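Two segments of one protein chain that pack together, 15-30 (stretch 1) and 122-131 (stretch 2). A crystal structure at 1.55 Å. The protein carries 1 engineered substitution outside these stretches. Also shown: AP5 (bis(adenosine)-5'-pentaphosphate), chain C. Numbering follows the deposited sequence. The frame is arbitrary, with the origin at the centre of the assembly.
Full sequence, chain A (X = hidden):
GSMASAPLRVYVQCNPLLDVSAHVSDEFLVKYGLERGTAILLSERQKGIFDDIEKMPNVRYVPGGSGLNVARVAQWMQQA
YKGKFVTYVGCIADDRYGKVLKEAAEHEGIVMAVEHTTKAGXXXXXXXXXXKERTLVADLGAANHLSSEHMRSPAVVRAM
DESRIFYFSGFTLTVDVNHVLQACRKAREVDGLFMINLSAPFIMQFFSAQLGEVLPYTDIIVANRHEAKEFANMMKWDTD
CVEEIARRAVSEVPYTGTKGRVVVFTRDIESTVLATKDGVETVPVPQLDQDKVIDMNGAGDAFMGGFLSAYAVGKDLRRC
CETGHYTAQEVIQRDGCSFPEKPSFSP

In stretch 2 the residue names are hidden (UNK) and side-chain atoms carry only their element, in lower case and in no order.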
ATOM      1  N   ASN A  15       4.112   5.672  -4.628  1.00 11.64           N
ATOM      2  CA  ASN A  15       4.346   5.983  -6.045  1.00 10.03           C
ATOM      3  C   ASN A  15       3.010   6.086  -6.739  1.00 11.46           C
ATOM      4  O   ASN A  15       2.284   5.085  -6.824  1.00 12.07           O
ATOM      5  CB  ASN A  15       5.122   4.817  -6.663  1.00 12.54           C
ATOM      6  CG  ASN A  15       6.409   4.507  -5.897  1.00 14.79           C
ATOM      7  OD1 ASN A  15       7.139   5.422  -5.534  1.00 15.01           O
ATOM      8  ND2 ASN A  15       6.708   3.198  -5.660  1.00 12.58           N
ATOM      9  N   PRO A  16       2.636   7.295  -7.199  1.00 12.45           N
ATOM     10  CA  PRO A  16       1.301   7.431  -7.773  1.00 13.15           C
ATOM     11  C   PRO A  16       1.345   6.895  -9.212  1.00 12.88           C
ATOM     12  O   PRO A  16       2.166   7.343 -10.017  1.00 14.56           O
ATOM     13  CB  PRO A  16       1.027   8.947  -7.714  1.00 14.38           C
ATOM     14  CG  PRO A  16       2.374   9.594  -7.587  1.00 12.40           C
ATOM     15  CD  PRO A  16       3.289   8.602  -6.933  1.00 14.49           C
ATOM     16  N   LEU A  17       0.547   5.867  -9.489  1.00 11.41           N
ATOM     17  CA  LEU A  17       0.605   5.216 -10.799  1.00 12.64           C
ATOM     18  C   LEU A  17      -0.783   5.148 -11.388  1.00 11.69           C
ATOM     19  O   LEU A  17      -1.743   4.938 -10.643  1.00 13.39           O
ATOM     20  CB  LEU A  17       1.118   3.772 -10.657  1.00 11.86           C
ATOM     21  CG  LEU A  17       2.394   3.535  -9.867  1.00 12.15           C
ATOM     22  CD1 LEU A  17       2.635   2.014  -9.745  1.00 13.16           C
ATOM     23  CD2 LEU A  17       3.573   4.219 -10.585  1.00 14.03           C
ATOM     24  N   LEU A  18      -0.901   5.328 -12.697  1.00 12.88           N
ATOM     25  CA  LEU A  18      -2.147   5.033 -13.377  1.00 13.99           C
ATOM     26  C   LEU A  18      -2.204   3.545 -13.728  1.00 13.58           C
ATOM     27  O   LEU A  18      -1.295   3.015 -14.403  1.00 15.08           O
ATOM     28  CB  LEU A  18      -2.243   5.871 -14.659  1.00 15.54           C
ATOM     29  CG  LEU A  18      -3.685   5.784 -15.210  1.00 22.10           C
ATOM     30  CD1 LEU A  18      -4.595   6.917 -14.629  1.00 22.85           C
ATOM     31  CD2 LEU A  18      -3.791   5.646 -16.708  1.00 31.44           C
ATOM     32  N   ASP A  19      -3.277   2.871 -13.316  1.00 12.95           N
ATOM     33  CA  ASP A  19      -3.394   1.446 -13.634  1.00 12.56           C
ATOM     34  C   ASP A  19      -4.008   1.226 -14.997  1.00 15.96           C
ATOM     35  O   ASP A  19      -5.061   1.789 -15.325  1.00 17.69           O
ATOM     36  CB  ASP A  19      -4.263   0.742 -12.605  1.00 11.13           C
ATOM     37  CG  ASP A  19      -3.567   0.559 -11.271  1.00 14.67           C
ATOM     38  OD1 ASP A  19      -2.328   0.741 -11.187  1.00 16.47           O
ATOM     39  OD2 ASP A  19      -4.276   0.182 -10.323  1.00 18.43           O
ATOM     40  N   VAL A  20      -3.345   0.395 -15.803  1.00 14.73           N
ATOM     41  CA  VAL A  20      -3.771   0.076 -17.160  1.00 17.61           C
ATOM     42  C   VAL A  20      -4.121  -1.409 -17.090  1.00 19.11           C
ATOM     43  O   VAL A  20      -3.235  -2.256 -17.034  1.00 19.54           O
ATOM     44  CB  VAL A  20      -2.659   0.428 -18.189  1.00 18.28           C
ATOM     45  CG1 VAL A  20      -3.102   0.157 -19.647  1.00 20.04           C
ATOM     46  CG2 VAL A  20      -2.275   1.901 -18.070  1.00 16.79           C
ATOM     47  N   SER A  21      -5.423  -1.695 -17.055  1.00 19.75           N
ATOM     48  CA  SER A  21      -5.948  -2.994 -16.680  1.00 21.74           C
ATOM     49  C   SER A  21      -6.598  -3.646 -17.885  1.00 23.17           C
ATOM     50  O   SER A  21      -7.338  -2.991 -18.633  1.00 26.10           O
ATOM     51  CB  SER A  21      -7.014  -2.800 -15.590  1.00 27.03           C
ATOM     52  OG  SER A  21      -7.410  -4.021 -15.003  1.00 35.95           O
ATOM     53  N   ALA A  22      -6.292  -4.921 -18.095  1.00 24.21           N
ATOM     54  CA  ALA A  22      -6.957  -5.714 -19.129  1.00 26.81           C
ATOM     55  C   ALA A  22      -6.901  -7.197 -18.795  1.00 28.38           C
ATOM     56  O   ALA A  22      -6.022  -7.658 -18.049  1.00 27.45           O
ATOM     57  CB  ALA A  22      -6.339  -5.455 -20.508  1.00 30.35           C
ATOM     58  N   HIS A  23      -7.865  -7.937 -19.327  1.00 29.92           N
ATOM     59  CA  HIS A  23      -7.807  -9.384 -19.302  1.00 31.26           C
ATOM     60  C   HIS A  23      -6.865  -9.859 -20.394  1.00 30.52           C
ATOM     61  O   HIS A  23      -6.999  -9.473 -21.558  1.00 35.93           O
ATOM     62  CB  HIS A  23      -9.205  -9.984 -19.487  1.00 30.95           C
ATOM     63  CG  HIS A  23     -10.088  -9.764 -18.306  1.00 32.26           C
ATOM     64  ND1 HIS A  23     -10.196 -10.678 -17.283  1.00 36.84           N
ATOM     65  CD2 HIS A  23     -10.838  -8.697 -17.940  1.00 35.64           C
ATOM     66  CE1 HIS A  23     -11.008 -10.203 -16.356  1.00 42.41           C
ATOM     67  NE2 HIS A  23     -11.409  -9.001 -16.728  1.00 45.16           N
ATOM     68  N   VAL A  24      -5.909 -10.694 -19.992  1.00 27.88           N
ATOM     69  CA  VAL A  24      -4.915 -11.224 -20.900  1.00 29.66           C
ATOM     70  C   VAL A  24      -4.951 -12.748 -20.872  1.00 32.42           C
ATOM     71  O   VAL A  24      -5.530 -13.363 -19.964  1.00 32.44           O
ATOM     72  CB  VAL A  24      -3.480 -10.730 -20.566  1.00 29.73           C
ATOM     73  CG1 VAL A  24      -3.421  -9.209 -20.600  1.00 34.30           C
ATOM     74  CG2 VAL A  24      -3.025 -11.251 -19.202  1.00 26.36           C
ATOM     75  N   SER A  25      -4.308 -13.349 -21.857  1.00 33.69           N
ATOM     76  CA  SER A  25      -4.204 -14.791 -21.905  1.00 33.65           C
ATOM     77  C   SER A  25      -3.015 -15.236 -21.074  1.00 34.74           C
ATOM     78  O   SER A  25      -2.183 -14.425 -20.667  1.00 31.74           O
ATOM     79  CB  SER A  25      -3.995 -15.241 -23.337  1.00 35.95           C
ATOM     80  OG  SER A  25      -2.782 -14.706 -23.817  1.00 37.37           O
ATOM     81  N   ASP A  26      -2.942 -16.540 -20.838  1.00 38.48           N
ATOM     82  CA  ASP A  26      -1.809 -17.145 -20.161  1.00 36.26           C
ATOM     83  C   ASP A  26      -0.552 -17.004 -21.003  1.00 36.06           C
ATOM     84  O   ASP A  26       0.542 -16.806 -20.463  1.00 36.57           O
ATOM     85  CB  ASP A  26      -2.100 -18.618 -19.856  1.00 40.44           C
ATOM     86  CG  ASP A  26      -3.207 -18.788 -18.832  1.00 47.34           C
ATOM     87  OD1 ASP A  26      -3.721 -17.758 -18.325  1.00 47.02           O
ATOM     88  OD2 ASP A  26      -3.556 -19.948 -18.525  1.00 52.92           O
ATOM     89  N   GLU A  27      -0.718 -17.076 -22.321  1.00 34.09           N
ATOM     90  CA  GLU A  27       0.397 -16.902 -23.254  1.00 35.49           C
ATOM     91  C   GLU A  27       0.985 -15.489 -23.209  1.00 32.84           C
ATOM     92  O   GLU A  27       2.178 -15.330 -23.453  1.00 34.71           O
ATOM     93  CB  GLU A  27       0.010 -17.238 -24.699  1.00 38.22           C
ATOM     94  CG  GLU A  27       1.242 -17.412 -25.602  1.00 46.02           C
ATOM     95  CD  GLU A  27       1.035 -16.920 -27.019  1.00 54.53           C
ATOM     96  OE1 GLU A  27       0.404 -17.651 -27.813  1.00 53.48           O
ATOM     97  OE2 GLU A  27       1.529 -15.813 -27.343  1.00 58.26           O
ATOM     98  N   PHE A  28       0.140 -14.485 -22.948  1.00 29.72           N
ATOM     99  CA  PHE A  28       0.594 -13.101 -22.757  1.00 27.52           C
ATOM    100  C   PHE A  28       1.599 -13.070 -21.601  1.00 29.51           C
ATOM    101  O   PHE A  28       2.679 -12.486 -21.721  1.00 29.37           O
ATOM    102  CB  PHE A  28      -0.610 -12.178 -22.482  1.00 28.36           C
ATOM    103  CG  PHE A  28      -0.242 -10.736 -22.193  1.00 30.62           C
ATOM    104  CD1 PHE A  28      -0.270  -9.779 -23.207  1.00 36.66           C
ATOM    105  CD2 PHE A  28       0.101 -10.337 -20.910  1.00 30.26           C
ATOM    106  CE1 PHE A  28       0.069  -8.449 -22.939  1.00 34.34           C
ATOM    107  CE2 PHE A  28       0.436  -9.019 -20.637  1.00 33.49           C
ATOM    108  CZ  PHE A  28       0.410  -8.078 -21.652  1.00 29.96           C
ATOM    109  N   LEU A  29       1.263 -13.724 -20.488  1.00 27.49           N
ATOM    110  CA  LEU A  29       2.187 -13.806 -19.372  1.00 26.00           C
ATOM    111  C   LEU A  29       3.506 -14.511 -19.732  1.00 25.82           C
ATOM    112  O   LEU A  29       4.580 -14.050 -19.339  1.00 28.37           O
ATOM    113  CB  LEU A  29       1.526 -14.418 -18.114  1.00 24.68           C
ATOM    114  CG  LEU A  29       0.186 -13.910 -17.572  1.00 28.65           C
ATOM    115  CD1 LEU A  29      -0.198 -14.739 -16.339  1.00 32.61           C
ATOM    116  CD2 LEU A  29       0.227 -12.432 -17.187  1.00 28.70           C
ATOM    117  N   VAL A  30       3.432 -15.621 -20.458  1.00 28.05           N
ATOM    118  CA  VAL A  30       4.635 -16.303 -20.927  1.00 29.44           C
ATOM    119  C   VAL A  30       5.467 -15.364 -21.806  1.00 30.70           C
ATOM    120  O   VAL A  30       6.678 -15.238 -21.599  1.00 30.60           O
ATOM    121  CB  VAL A  30       4.297 -17.633 -21.660  1.00 30.88           C
ATOM    122  CG1 VAL A  30       5.540 -18.267 -22.346  1.00 36.92           C
ATOM    123  CG2 VAL A  30       3.658 -18.623 -20.711  1.00 35.16           C
ATOM    124  N   UNK A 122       4.298  10.562 -15.879  1.00 13.90           N
ATOM    125  CA  UNK A 122       3.720   9.924 -14.704  1.00 14.45           C
ATOM    126  C   UNK A 122       3.728   8.418 -14.852  1.00 12.53           C
ATOM    127  O   UNK A 122       3.572   7.881 -15.968  1.00 16.55           O
ATOM    128  o   UNK A 122       2.369  11.818 -14.184  1.00 15.28           O
ATOM    129  c   UNK A 122       2.299  10.452 -14.478  1.00 14.34           C
ATOM    130  N   UNK A 123       3.930   7.755 -13.709  1.00 13.42           N
ATOM    131  CA  UNK A 123       4.020   6.312 -13.673  1.00 13.76           C
ATOM    132  C   UNK A 123       2.735   5.592 -14.031  1.00 14.71           C
ATOM    133  O   UNK A 123       1.639   6.154 -13.951  1.00 14.22           O
ATOM    134  N   UNK A 124       2.886   4.324 -14.419  1.00 14.00           N
ATOM    135  CA  UNK A 124       1.741   3.495 -14.761  1.00 14.36           C
ATOM    136  C   UNK A 124       2.023   2.066 -14.321  1.00 14.60           C
ATOM    137  O   UNK A 124       3.195   1.657 -14.192  1.00 16.35           O
ATOM    138  c   UNK A 124       1.464   3.541 -16.298  1.00 17.04           C
ATOM    139  N   UNK A 125       0.961   1.292 -14.131  1.00 13.65           N
ATOM    140  CA  UNK A 125       1.121  -0.096 -13.718  1.00 14.29           C
ATOM    141  C   UNK A 125       0.260  -0.910 -14.650  1.00 16.09           C
ATOM    142  O   UNK A 125      -0.949  -0.668 -14.751  1.00 16.21           O
ATOM    143  s   UNK A 125       1.056  -2.019 -11.706  1.00 15.15           S
ATOM    144  c   UNK A 125       0.684  -0.296 -12.262  1.00 14.68           C
ATOM    145  N   UNK A 126       0.871  -1.864 -15.342  1.00 15.08           N
ATOM    146  CA  UNK A 126       0.088  -2.811 -16.162  1.00 16.75           C
ATOM    147  C   UNK A 126      -0.561  -3.810 -15.201  1.00 16.38           C
ATOM    148  O   UNK A 126       0.110  -4.433 -14.392  1.00 17.36           O
ATOM    149  c   UNK A 126       0.962  -3.512 -17.186  1.00 16.81           C
ATOM    150  N   UNK A 127      -1.887  -3.938 -15.261  1.00 17.72           N
ATOM    151  CA  UNK A 127      -2.608  -4.854 -14.382  1.00 18.15           C
ATOM    152  C   UNK A 127      -3.165  -5.939 -15.297  1.00 18.10           C
ATOM    153  O   UNK A 127      -4.123  -5.709 -16.047  1.00 17.69           O
ATOM    154  c   UNK A 127      -4.483  -5.104 -12.728  1.00 21.02           C
ATOM    155  c   UNK A 127      -3.717  -4.128 -13.616  1.00 17.36           C
ATOM    156  c   UNK A 127      -3.115  -3.016 -12.732  1.00 14.20           C
ATOM    157  N   UNK A 128      -2.492  -7.088 -15.313  1.00 19.46           N
ATOM    158  CA  UNK A 128      -2.807  -8.159 -16.262  1.00 21.32           C
ATOM    159  C   UNK A 128      -3.668  -9.201 -15.541  1.00 22.82           C
ATOM    160  O   UNK A 128      -3.207  -9.840 -14.595  1.00 21.01           O
ATOM    161  c   UNK A 128      -1.525  -8.784 -16.826  1.00 24.11           C
ATOM    162  s   UNK A 128      -0.312  -7.584 -17.387  1.00 24.39           S
ATOM    163  N   UNK A 129      -4.929  -9.324 -15.966  1.00 25.72           N
ATOM    164  CA  UNK A 129      -5.919 -10.118 -15.238  1.00 25.55           C
ATOM    165  C   UNK A 129      -6.075 -11.444 -15.983  1.00 24.44           C
ATOM    166  O   UNK A 129      -6.362 -11.483 -17.170  1.00 24.65           O
ATOM    167  c   UNK A 129      -7.301  -9.384 -15.137  1.00 29.66           C
ATOM    168  c   UNK A 129      -8.407  -7.142 -14.531  1.00 32.65           C
ATOM    169  c   UNK A 129      -7.145  -8.015 -14.470  1.00 25.24           C
ATOM    170  c   UNK A 129      -8.317 -10.233 -14.368  1.00 30.12           C
ATOM    171  N   UNK A 130      -5.828 -12.523 -15.257  1.00 27.66           N
ATOM    172  CA  UNK A 130      -6.018 -13.869 -15.789  1.00 29.22           C
ATOM    173  C   UNK A 130      -6.904 -14.552 -14.771  1.00 33.92           C
ATOM    174  O   UNK A 130      -6.438 -15.018 -13.721  1.00 33.27           O
ATOM    175  o   UNK A 130      -3.999 -14.623 -14.674  1.00 30.21           O
ATOM    176  c   UNK A 130      -3.805 -13.961 -16.984  1.00 31.77           C
ATOM    177  c   UNK A 130      -4.681 -14.621 -15.933  1.00 30.99           C
ATOM    178  N   UNK A 131      -8.201 -14.541 -15.070  1.00 41.35           N
ATOM    179  CA  UNK A 131      -9.200 -15.171 -14.225  1.00 43.87           C
ATOM    180  C   UNK A 131      -9.301 -14.465 -12.904  1.00 45.33           C
ATOM    181  O   UNK A 131      -9.666 -13.294 -12.842  1.00 46.47           O
TER
HETATM  182  PA  AP5 C 346      -5.641 -10.645   1.164  1.00 14.08           P
HETATM  183  O1A AP5 C 346      -5.918 -11.600   0.007  1.00 14.78           O
HETATM  184  O2A AP5 C 346      -4.869 -11.268   2.309  1.00 15.80           O
HETATM  185  O3A AP5 C 346      -4.820  -9.331   0.725  1.00 14.22           O
HETATM  186  PB  AP5 C 346      -3.621  -9.253  -0.352  1.00 14.59           P
HETATM  187  O1B AP5 C 346      -2.996 -10.587  -0.619  1.00 15.34           O
HETATM  188  O2B AP5 C 346      -2.726  -8.149   0.095  1.00 16.02           O
HETATM  189  O3B AP5 C 346      -4.473  -8.800  -1.619  1.00 15.66           O
HETATM  190  PG  AP5 C 346      -4.205  -8.844  -3.187  1.00 20.12           P
HETATM  191  O1G AP5 C 346      -5.547  -8.858  -3.853  1.00 28.34           O
HETATM  192  O2G AP5 C 346      -3.426 -10.049  -3.666  1.00 21.35           O
HETATM  193  O3G AP5 C 346      -3.536  -7.457  -3.380  1.00 19.99           O
HETATM  194  PD  AP5 C 346      -2.960  -6.746  -4.713  1.00 19.89           P
HETATM  195  O1D AP5 C 346      -3.103  -7.583  -5.970  1.00 21.05           O
HETATM  196  O2D AP5 C 346      -1.593  -6.252  -4.329  1.00 20.75           O
HETATM  197  O3D AP5 C 346      -4.007  -5.535  -4.875  1.00 16.42           O
HETATM  198  PE  AP5 C 346      -3.907  -4.091  -4.161  1.00 18.91           P
HETATM  199  O1E AP5 C 346      -3.424  -4.260  -2.748  1.00 20.09           O
HETATM  200  O2E AP5 C 346      -5.218  -3.339  -4.379  1.00 21.15           O
HETATM  201  O5F AP5 C 346      -7.047 -10.015   1.611  1.00 13.22           O
HETATM  202  C5F AP5 C 346      -7.102  -8.951   2.561  1.00 13.47           C
HETATM  203  C4F AP5 C 346      -8.466  -8.944   3.207  1.00 11.80           C
HETATM  204  O4F AP5 C 346      -9.484  -8.884   2.199  1.00 15.07           O
HETATM  205  C3F AP5 C 346      -8.815 -10.216   3.975  1.00 14.08           C
HETATM  206  O3F AP5 C 346      -8.342 -10.119   5.296  1.00 15.69           O
HETATM  207  C2F AP5 C 346     -10.308 -10.300   3.845  1.00 17.57           C
HETATM  208  O2F AP5 C 346     -10.917  -9.453   4.787  1.00 17.61           O
HETATM  209  C1F AP5 C 346     -10.558  -9.702   2.457  1.00 14.42           C
HETATM  210  N9A AP5 C 346     -10.609 -10.722   1.370  1.00 15.43           N
HETATM  211  C8A AP5 C 346      -9.649 -10.937   0.377  1.00 13.65           C
HETATM  212  N7A AP5 C 346     -10.099 -11.942  -0.422  1.00 16.39           N
HETATM  213  C5A AP5 C 346     -11.310 -12.348   0.028  1.00 16.49           C
HETATM  214  C6A AP5 C 346     -12.224 -13.281  -0.411  1.00 22.18           C
HETATM  215  N6A AP5 C 346     -12.054 -13.952  -1.553  1.00 26.43           N
HETATM  216  N1A AP5 C 346     -13.398 -13.437   0.285  1.00 25.29           N
HETATM  217  C2A AP5 C 346     -13.701 -12.667   1.397  1.00 25.08           C
HETATM  218  N3A AP5 C 346     -12.783 -11.729   1.818  1.00 18.78           N
HETATM  219  C4A AP5 C 346     -11.631 -11.556   1.141  1.00 17.69           C
HETATM  220  O5J AP5 C 346      -2.719  -3.347  -4.982  1.00 19.13           O
HETATM  221  C5J AP5 C 346      -2.872  -3.100  -6.369  1.00 17.96           C
HETATM  222  C4J AP5 C 346      -2.122  -1.802  -6.617  1.00 11.65           C
HETATM  223  O4J AP5 C 346      -0.703  -2.012  -6.529  1.00 15.56           O
HETATM  224  C3J AP5 C 346      -2.303  -1.247  -8.033  1.00 12.83           C
HETATM  225  O3J AP5 C 346      -3.196  -0.136  -7.951  1.00 14.33           O
HETATM  226  C2J AP5 C 346      -0.886  -0.859  -8.487  1.00 14.02           C
HETATM  227  O2J AP5 C 346      -0.806   0.442  -9.058  1.00 14.13           O
HETATM  228  C1J AP5 C 346      -0.114  -0.923  -7.192  1.00 14.74           C
HETATM  229  N9B AP5 C 346       1.330  -1.134  -7.376  1.00 10.32           N
HETATM  230  C8B AP5 C 346       1.896  -2.196  -8.027  1.00 11.93           C
HETATM  231  N7B AP5 C 346       3.239  -1.995  -8.017  1.00 14.87           N
HETATM  232  C5B AP5 C 346       3.511  -0.821  -7.364  1.00  9.35           C
HETATM  233  C6B AP5 C 346       4.703  -0.152  -7.060  1.00 10.20           C
HETATM  234  N6B AP5 C 346       5.914  -0.556  -7.475  1.00 11.62           N
HETATM  235  N1B AP5 C 346       4.570   1.042  -6.407  1.00 11.27           N
HETATM  236  C2B AP5 C 346       3.376   1.551  -5.950  1.00 11.88           C
HETATM  237  N3B AP5 C 346       2.200   0.914  -6.289  1.00 11.58           N
HETATM  238  C4B AP5 C 346       2.293  -0.276  -6.955  1.00  9.40           C
HETATM  239  O   HOH W   1       4.039   9.092 -11.143  1.00 11.04           O
HETATM  240  O   HOH W   2      -9.587 -13.274 -17.017  1.00 35.69           O

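Position 122 carries one carbon followed by one oxygen, neither within reach of stretch 1. A single hydroxyl on CB makes it Ser-122, whose oxygen is hydrogen-bonded elsewhere in the structure.

Position 123 has no side-chain atoms and is glycine. An ideal CB would lie 2.5 Å from Leu-17 CD2, a clash, so Gly-123 leaves room for that leucine. Its O accepts from Leu-18 N at 3.0 Å, while a water bridges its N (2.9 Å from the water O) to Pro-16 O (2.8 Å).

At position 124 a lone carbon identifies Ala-124. This small methyl shares a face of the sheet with Leu-18 and Val-20, its CB 4.5 Å from Val-20 CG2.

Position 125 bears one carbon, then one sulfur: Cys-125. Its CB lies 3.9 Å from Leu-17 CD1 and 3.4 Å from Asp-19 OD1. The latter carboxylate accepts both ribose hydroxyls of AP5, O2J to OD1 and O3J to OD2 of Asp-19, each at 2.6 Å; the compact side chain of Cys-125 fits beside this site, CB 3.6 Å from AP5 O2J.

A single carbon at position 126, on the Val-20 face, gives Ala-126, a small residue in a buried strand.

Position 127 shows one carbon carrying two more, the fork of Val-127. It packs against polar side chains through their carbon and oxygen atoms: CG2 is 3.9 Å from Asp-19 CG, and CG1 is 3.9 Å from Ser-21 OG. Beta branching suits an extended backbone.

At position 128 one carbon again precedes one sulfur: Cys-128. Its SG lies 3.6 Å from Phe-28 CE2, oblique to the ring, and its CB 3.7 Å from Val-24 CG2, linking strand to helix.

Position 129 has four carbons, forked at the first, with one arm two carbons long: Ile-129. Its CB sits over one face of the His-23 ring, 4.1 Å from the centroid, while CD1 reaches 3.3 Å from Ser-21 OG.

Position 130 has one carbon carrying an oxygen and a carbon, hence Thr-130. Its methyl CG2 meets Leu-29 CD1 at 3.7 Å and Val-24 CG2 at 3.6 Å.

Position 131 lacks side-chain atoms; its positive phi favours Gly-131. A water joins its N to His-23 ND1, each 2.7 Å from the water O.

The contact is a parallel strand pairing. Seven backbone hydrogen bonds alternate in direction, from Leu-18 N to Gly-123 O through Val-24 N to Ile-129 O, and side chains fill both faces. Helix 26-30 adds Phe-28 and Leu-29 against Cys-128.

Stretch 2, residues 122-131: SGACAVCITG
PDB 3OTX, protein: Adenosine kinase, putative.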